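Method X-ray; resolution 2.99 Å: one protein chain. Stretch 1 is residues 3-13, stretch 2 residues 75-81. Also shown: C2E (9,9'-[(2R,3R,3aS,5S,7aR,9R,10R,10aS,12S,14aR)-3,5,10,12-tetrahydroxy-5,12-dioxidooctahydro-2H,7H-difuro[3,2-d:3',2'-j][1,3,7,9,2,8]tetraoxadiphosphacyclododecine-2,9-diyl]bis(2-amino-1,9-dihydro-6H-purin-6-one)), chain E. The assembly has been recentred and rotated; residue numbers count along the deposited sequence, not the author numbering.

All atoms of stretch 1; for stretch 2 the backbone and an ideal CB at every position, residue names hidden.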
ATOM      1  N   THR A   3      -8.496  13.750   4.336  1.00 35.11           N
ATOM      2  CA  THR A   3      -7.333  13.563   3.485  1.00 35.24           C
ATOM      3  C   THR A   3      -6.058  13.880   4.254  1.00 36.29           C
ATOM      4  O   THR A   3      -6.077  14.556   5.285  1.00 37.11           O
ATOM      5  CB  THR A   3      -7.407  14.441   2.226  1.00 35.61           C
ATOM      6  OG1 THR A   3      -7.298  15.822   2.591  1.00 36.85           O
ATOM      7  CG2 THR A   3      -8.716  14.211   1.490  1.00 34.73           C
ATOM      8  N   ASP A   4      -4.943  13.377   3.732  1.00 36.36           N
ATOM      9  CA  ASP A   4      -3.629  13.613   4.315  1.00 37.46           C
ATOM     10  C   ASP A   4      -3.052  14.895   3.727  1.00 38.70           C
ATOM     11  O   ASP A   4      -2.947  15.029   2.503  1.00 38.61           O
ATOM     12  CB  ASP A   4      -2.706  12.423   4.056  1.00 37.07           C
ATOM     13  CG  ASP A   4      -1.406  12.514   4.828  1.00 38.22           C
ATOM     14  OD1 ASP A   4      -1.442  12.399   6.070  1.00 38.47           O
ATOM     15  OD2 ASP A   4      -0.350  12.690   4.191  1.00 38.96           O
ATOM     16  N   ALA A   5      -2.682  15.832   4.603  1.00 39.97           N
ATOM     17  CA  ALA A   5      -2.260  17.157   4.159  1.00 41.31           C
ATOM     18  C   ALA A   5      -1.033  17.100   3.261  1.00 41.92           C
ATOM     19  O   ALA A   5      -0.896  17.917   2.343  1.00 42.59           O
ATOM     20  CB  ALA A   5      -1.983  18.047   5.371  1.00 42.68           C
ATOM     21  N   LEU A   6      -0.129  16.154   3.506  1.00 41.82           N
ATOM     22  CA  LEU A   6       1.098  16.090   2.725  1.00 42.58           C
ATOM     23  C   LEU A   6       0.864  15.434   1.370  1.00 41.57           C
ATOM     24  O   LEU A   6       1.229  15.993   0.330  1.00 42.22           O
ATOM     25  CB  LEU A   6       2.173  15.333   3.505  1.00 43.01           C
ATOM     26  CG  LEU A   6       3.466  15.047   2.740  1.00 43.77           C
ATOM     27  CD1 LEU A   6       4.262  16.324   2.519  1.00 45.62           C
ATOM     28  CD2 LEU A   6       4.299  14.001   3.463  1.00 43.83           C
ATOM     29  N   THR A   7       0.254  14.252   1.364  1.00 40.09           N
ATOM     30  CA  THR A   7       0.138  13.456   0.149  1.00 39.63           C
ATOM     31  C   THR A   7      -1.134  13.739  -0.637  1.00 42.63           C
ATOM     32  O   THR A   7      -1.110  13.692  -1.872  1.00 41.75           O
ATOM     33  CB  THR A   7       0.201  11.967   0.494  1.00 38.90           C
ATOM     34  OG1 THR A   7      -0.758  11.677   1.520  1.00 41.81           O
ATOM     35  CG2 THR A   7       1.589  11.601   0.993  1.00 39.09           C
ATOM     36  N   GLY A   8      -2.242  14.027   0.041  1.00 39.61           N
ATOM     37  CA  GLY A   8      -3.501  14.296  -0.619  1.00 37.20           C
ATOM     38  C   GLY A   8      -4.433  13.108  -0.722  1.00 35.71           C
ATOM     39  O   GLY A   8      -5.581  13.281  -1.149  1.00 42.38           O
ATOM     40  N   VAL A   9      -3.977  11.914  -0.351  1.00 35.15           N
ATOM     41  CA  VAL A   9      -4.819  10.724  -0.364  1.00 40.33           C
ATOM     42  C   VAL A   9      -5.630  10.688   0.923  1.00 40.04           C
ATOM     43  O   VAL A   9      -5.629  11.653   1.693  1.00 34.32           O
ATOM     44  CB  VAL A   9      -3.975   9.448  -0.529  1.00 35.69           C
ATOM     45  CG1 VAL A   9      -3.197   9.502  -1.831  1.00 35.56           C
ATOM     46  CG2 VAL A   9      -3.030   9.288   0.646  1.00 40.15           C
ATOM     47  N   ALA A  10      -6.330   9.583   1.165  1.00 32.54           N
ATOM     48  CA  ALA A  10      -7.106   9.452   2.387  1.00 34.01           C
ATOM     49  C   ALA A  10      -6.182   9.337   3.598  1.00 32.92           C
ATOM     50  O   ALA A  10      -4.972   9.126   3.478  1.00 33.38           O
ATOM     51  CB  ALA A  10      -8.030   8.237   2.310  1.00 32.81           C
ATOM     52  N   ASN A  11      -6.769   9.490   4.780  1.00 39.03           N
ATOM     53  CA  ASN A  11      -6.022   9.374   6.018  1.00 39.57           C
ATOM     54  C   ASN A  11      -6.393   8.060   6.703  1.00 39.55           C
ATOM     55  O   ASN A  11      -7.081   7.211   6.133  1.00 37.45           O
ATOM     56  CB  ASN A  11      -6.259  10.602   6.901  1.00 34.65           C
ATOM     57  CG  ASN A  11      -7.671  10.682   7.438  1.00 34.27           C
ATOM     58  OD1 ASN A  11      -8.597  10.106   6.875  1.00 33.40           O
ATOM     59  ND2 ASN A  11      -7.842  11.414   8.532  1.00 39.98           N
ATOM     60  N   ARG A  12      -5.927   7.880   7.938  1.00 46.10           N
ATOM     61  CA  ARG A  12      -6.036   6.575   8.580  1.00 47.86           C
ATOM     62  C   ARG A  12      -7.487   6.226   8.894  1.00 32.32           C
ATOM     63  O   ARG A  12      -7.996   5.187   8.460  1.00 31.45           O
ATOM     64  CB  ARG A  12      -5.185   6.540   9.848  1.00 52.28           C
ATOM     65  CG  ARG A  12      -5.240   5.210  10.568  1.00 50.44           C
ATOM     66  CD  ARG A  12      -4.493   5.280  11.875  1.00 49.29           C
ATOM     67  NE  ARG A  12      -5.064   6.292  12.752  1.00 50.88           N
ATOM     68  CZ  ARG A  12      -5.996   6.040  13.662  1.00 48.69           C
ATOM     69  NH1 ARG A  12      -6.464   7.019  14.422  1.00 52.18           N
ATOM     70  NH2 ARG A  12      -6.455   4.807  13.815  1.00 49.60           N
ATOM     71  N   ARG A  13      -8.167   7.081   9.660  1.00 34.25           N
ATOM     72  CA  ARG A  13      -9.527   6.774  10.082  1.00 37.25           C
ATOM     73  C   ARG A  13     -10.494   6.691   8.910  1.00 31.57           C
ATOM     74  O   ARG A  13     -11.552   6.067   9.043  1.00 31.06           O
ATOM     75  CB  ARG A  13     -10.006   7.806  11.100  1.00 52.56           C
ATOM     76  CG  ARG A  13      -9.169   7.831  12.368  1.00 60.43           C
ATOM     77  CD  ARG A  13      -9.877   8.549  13.506  1.00 63.37           C
ATOM     78  NE  ARG A  13     -10.150   9.947  13.191  1.00 64.80           N
ATOM     79  CZ  ARG A  13      -9.216  10.890  13.120  1.00 62.86           C
ATOM     80  NH1 ARG A  13      -7.943  10.582  13.327  1.00 62.98           N
ATOM     81  NH2 ARG A  13      -9.556  12.138  12.833  1.00 63.23           N
ATOM     82  N   UNK A  75     -11.826   1.344  -5.008  1.00 26.78           N
ATOM     83  CA  UNK A  75     -10.486   1.346  -4.449  1.00 27.06           C
ATOM     84  C   UNK A  75     -10.269   2.597  -3.611  1.00 27.46           C
ATOM     85  O   UNK A  75     -10.817   3.663  -3.899  1.00 27.69           O
ATOM     86  CB  UNK A  75      -9.437   1.255  -5.559  1.00 27.06           C
ATOM     87  N   UNK A  76      -9.459   2.458  -2.566  1.00 27.65           N
ATOM     88  CA  UNK A  76      -9.094   3.585  -1.724  1.00 28.19           C
ATOM     89  C   UNK A  76      -7.605   3.521  -1.423  1.00 29.36           C
ATOM     90  O   UNK A  76      -7.058   2.438  -1.222  1.00 30.91           O
ATOM     91  CB  UNK A  76      -9.912   3.593  -0.431  1.00 28.19           C
ATOM     92  N   UNK A  77      -6.957   4.681  -1.411  1.00 34.31           N
ATOM     93  CA  UNK A  77      -5.543   4.806  -1.074  1.00 30.19           C
ATOM     94  C   UNK A  77      -5.434   5.780   0.089  1.00 30.85           C
ATOM     95  O   UNK A  77      -5.929   6.910   0.004  1.00 34.25           O
ATOM     96  CB  UNK A  77      -4.715   5.274  -2.273  1.00 30.19           C
ATOM     97  N   UNK A  78      -4.785   5.353   1.169  1.00 31.04           N
ATOM     98  CA  UNK A  78      -4.701   6.158   2.376  1.00 32.04           C
ATOM     99  C   UNK A  78      -3.281   6.175   2.920  1.00 37.15           C
ATOM    100  O   UNK A  78      -2.494   5.253   2.689  1.00 34.71           O
ATOM    101  CB  UNK A  78      -5.669   5.631   3.438  1.00 32.04           C
ATOM    102  N   UNK A  79      -2.968   7.247   3.644  1.00 39.08           N
ATOM    103  CA  UNK A  79      -1.724   7.364   4.401  1.00 36.68           C
ATOM    104  C   UNK A  79      -1.960   6.715   5.757  1.00 39.36           C
ATOM    105  O   UNK A  79      -2.536   7.326   6.659  1.00 41.01           O
ATOM    106  CB  UNK A  79      -1.283   8.822   4.548  1.00 36.68           C
ATOM    107  N   UNK A  80      -1.522   5.468   5.900  1.00 34.03           N
ATOM    108  CA  UNK A  80      -1.791   4.688   7.099  1.00 40.52           C
ATOM    109  C   UNK A  80      -0.746   4.881   8.188  1.00 35.02           C
ATOM    110  O   UNK A  80      -0.934   4.381   9.301  1.00 47.18           O
ATOM    111  CB  UNK A  80      -1.881   3.204   6.738  1.00 40.52           C
ATOM    112  N   UNK A  81       0.339   5.586   7.897  1.00 36.04           N
ATOM    113  CA  UNK A  81       1.358   5.848   8.898  1.00 37.33           C
ATOM    114  C   UNK A  81       2.332   6.882   8.383  1.00 38.49           C
ATOM    115  O   UNK A  81       2.265   7.310   7.228  1.00 38.28           O
ATOM    116  CB  UNK A  81       2.093   4.562   9.280  1.00 37.33           C
TER
HETATM  117  P1  C2E E 601      -8.562  -7.483 -15.129  1.00 32.34           P
HETATM  118  O2P C2E E 601      -8.906  -8.818 -15.738  1.00 27.83           O
HETATM  119  O1P C2E E 601      -9.618  -6.691 -14.401  1.00 26.33           O
HETATM  120  O5' C2E E 601      -7.911  -6.532 -16.252  1.00 38.34           O
HETATM  121  C5' C2E E 601      -7.818  -6.994 -17.596  1.00 33.98           C
HETATM  122  C4' C2E E 601      -7.203  -5.938 -18.507  1.00 35.74           C
HETATM  123  O4' C2E E 601      -8.258  -5.199 -19.123  1.00 43.71           O
HETATM  124  C3' C2E E 601      -6.327  -4.922 -17.787  1.00 36.44           C
HETATM  125  O3' C2E E 601      -4.946  -5.248 -17.879  1.00 42.17           O
HETATM  126  C2' C2E E 601      -6.569  -3.641 -18.549  1.00 40.47           C
HETATM  127  O2' C2E E 601      -5.545  -3.460 -19.532  1.00 41.95           O
HETATM  128  C1' C2E E 601      -7.901  -3.824 -19.243  1.00 39.18           C
HETATM  129  N9  C2E E 601      -8.881  -3.008 -18.501  1.00 29.36           N
HETATM  130  C8  C2E E 601      -9.782  -3.474 -17.621  1.00 24.99           C
HETATM  131  N7  C2E E 601     -10.524  -2.463 -17.113  1.00 25.83           N
HETATM  132  C5  C2E E 601     -10.091  -1.320 -17.673  1.00 24.05           C
HETATM  133  C6  C2E E 601     -10.440   0.111 -17.581  1.00 31.31           C
HETATM  134  O6  C2E E 601     -11.355   0.498 -16.825  1.00 42.53           O
HETATM  135  N1  C2E E 601      -9.748   0.974 -18.333  1.00 31.77           N
HETATM  136  C2  C2E E 601      -8.757   0.587 -19.157  1.00 32.57           C
HETATM  137  N2  C2E E 601      -8.103   1.529 -19.882  1.00 37.18           N
HETATM  138  N3  C2E E 601      -8.387  -0.710 -19.290  1.00 27.94           N
HETATM  139  C4  C2E E 601      -9.006  -1.685 -18.588  1.00 24.98           C
HETATM  140  P11 C2E E 601      -3.949  -4.866 -16.673  1.00 43.85           P
HETATM  141  O21 C2E E 601      -2.677  -5.662 -16.833  1.00 38.28           O
HETATM  142  O11 C2E E 601      -3.881  -3.365 -16.543  1.00 25.10           O
HETATM  143  O5A C2E E 601      -4.761  -5.438 -15.411  1.00 31.64           O
HETATM  144  C5A C2E E 601      -4.288  -6.583 -14.713  1.00 35.05           C
HETATM  145  C4A C2E E 601      -5.141  -6.815 -13.476  1.00 29.27           C
HETATM  146  O4A C2E E 601      -4.747  -5.885 -12.475  1.00 27.51           O
HETATM  147  C3A C2E E 601      -6.617  -6.539 -13.701  1.00 30.65           C
HETATM  148  O3A C2E E 601      -7.334  -7.692 -14.114  1.00 47.22           O
HETATM  149  C2A C2E E 601      -7.106  -6.065 -12.353  1.00 27.97           C
HETATM  150  O2A C2E E 601      -7.548  -7.178 -11.574  1.00 25.76           O
HETATM  151  C1A C2E E 601      -5.875  -5.475 -11.708  1.00 22.48           C
HETATM  152  N91 C2E E 601      -5.944  -4.004 -11.769  1.00 20.78           N
HETATM  153  C81 C2E E 601      -5.286  -3.228 -12.646  1.00 13.46           C
HETATM  154  N71 C2E E 601      -5.561  -1.921 -12.425  1.00  7.94           N
HETATM  155  C51 C2E E 601      -6.412  -1.857 -11.389  1.00 11.43           C
HETATM  156  C61 C2E E 601      -7.101  -0.789 -10.639  1.00 20.61           C
HETATM  157  O61 C2E E 601      -6.939   0.410 -10.945  1.00 33.34           O
HETATM  158  N11 C2E E 601      -7.897  -1.152  -9.628  1.00 19.23           N
HETATM  159  C21 C2E E 601      -8.091  -2.435  -9.275  1.00 16.18           C
HETATM  160  N21 C2E E 601      -8.916  -2.717  -8.237  1.00 19.23           N
HETATM  161  N31 C2E E 601      -7.492  -3.462  -9.921  1.00 16.23           N
HETATM  162  C41 C2E E 601      -6.661  -3.234 -10.961  1.00 18.29           C

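Position 75 begins the strand with its ideal CB beyond the reach of stretch 1, so the first stretch sets no preference. The bound C2E, however, presents a guanine edge with two donors, N11 and N21, on the side to which the CB points, and an acceptor of suitable length would serve. The residue is Asp75: its OD2 accepts hydrogen bonds from C2E N11 at 2.6 Å and C2E N21 at 2.9 Å.

At position 76 the CA-to-CB bond runs sideways and nothing of stretch 1 lies near the ideal CB. The methyl of Ala10 is the apolar feature a longer side chain could approach, so a branched aliphatic residue or methionine would suit. Leu76 (chi1 t, chi2 p) brings CD1 to 4.0 Å from Ala10 CB.

Position 77 offers its carbonyl to stretch 1: Ala10 N donates to the O of 77 at 2.9 Å. Its CB points sideways, 4.5 Å from Val9 CG1, an apolar setting for valine, isoleucine or leucine. Val77 fills it, its CG1 packing 4.0 Å from Val9 CG1.

Position 78 pairs with Ala10 in a single beta bridge, the CA atoms 4.1 Å apart. The ideal CB lies 3.4 Å from Asn11 O and 3.6 Å from Ala10 O, close quarters that favour a small residue such as alanine, glycine or serine. Ala78 rests its CB 3.7 Å from Ala10 CB.

The backbone N of position 79 completes the pairing by donating to Ala10 O at 2.8 Å. Its CB points toward stretch 1, 3.7 Å from Asp4 CG, and the carboxylate invites a donor or a positive charge; lysine, arginine or a shorter polar residue could respond. Arg79 has the length to pass beyond Asp4 and approach it with its end: NH1 forms a salt bridge with Asp4 OD2 at 2.6 Å, near the guanidinium plane, although the hydrogen bond within it is weak. Asp4 OD2 also accepts from Thr7 N at 3.3 Å, so the acid ties the turn to the arginine. Arg79 NE donates to the O of 81 at 2.8 Å.

At position 80 the CB points sideways, 5.5 Å from Arg12 CG; a long or aromatic side chain could cover that aliphatic stem. Tyr80 does so, with Arg12 CG over one ring face, 4.2 Å from Tyr80 CE1.

Position 81 turns away from stretch 1, which leaves the choice open; it is Gly81.

Stretch 2 75-81: DLVARYG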
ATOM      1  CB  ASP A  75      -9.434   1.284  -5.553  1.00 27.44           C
ATOM      2  CG  ASP A  75      -9.641   0.119  -6.493  1.00 27.18           C
ATOM      3  OD1 ASP A  75     -10.469  -0.760  -6.185  1.00 26.72           O
ATOM      4  OD2 ASP A  75      -8.970   0.078  -7.541  1.00 27.55           O
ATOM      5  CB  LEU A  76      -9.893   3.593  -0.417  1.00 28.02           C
ATOM      6  CG  LEU A  76      -9.676   4.829   0.454  1.00 29.46           C
ATOM      7  CD1 LEU A  76     -10.096   6.080  -0.297  1.00 29.78           C
ATOM      8  CD2 LEU A  76     -10.429   4.703   1.764  1.00 32.27           C
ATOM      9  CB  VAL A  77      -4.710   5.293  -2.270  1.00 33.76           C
ATOM     10  CG1 VAL A  77      -3.267   5.529  -1.851  1.00 31.73           C
ATOM     11  CG2 VAL A  77      -4.787   4.298  -3.412  1.00 36.12           C
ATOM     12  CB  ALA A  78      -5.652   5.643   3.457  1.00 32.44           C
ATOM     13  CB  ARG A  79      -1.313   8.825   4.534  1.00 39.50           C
ATOM     14  CG  ARG A  79      -0.184   9.086   5.512  1.00 41.45           C
ATOM     15  CD  ARG A  79       1.157   9.177   4.815  1.00 42.62           C
ATOM     16  NE  ARG A  79       2.195   9.650   5.726  1.00 44.36           N
ATOM     17  CZ  ARG A  79       2.540  10.925   5.869  1.00 53.09           C
ATOM     18  NH1 ARG A  79       1.934  11.862   5.155  1.00 60.41           N
ATOM     19  NH2 ARG A  79       3.493  11.265   6.724  1.00 57.52           N
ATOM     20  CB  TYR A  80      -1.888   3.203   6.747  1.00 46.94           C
ATOM     21  CG  TYR A  80      -2.910   2.464   7.569  1.00 45.22           C
ATOM     22  CD1 TYR A  80      -4.261   2.560   7.276  1.00 44.96           C
ATOM     23  CD2 TYR A  80      -2.528   1.671   8.637  1.00 46.77           C
ATOM     24  CE1 TYR A  80      -5.201   1.888   8.026  1.00 42.58           C
ATOM     25  CE2 TYR A  80      -3.461   0.996   9.391  1.00 46.16           C
ATOM     26  CZ  TYR A  80      -4.796   1.107   9.079  1.00 39.18           C
ATOM     27  OH  TYR A  80      -5.732   0.437   9.826  1.00 40.27           O
TER
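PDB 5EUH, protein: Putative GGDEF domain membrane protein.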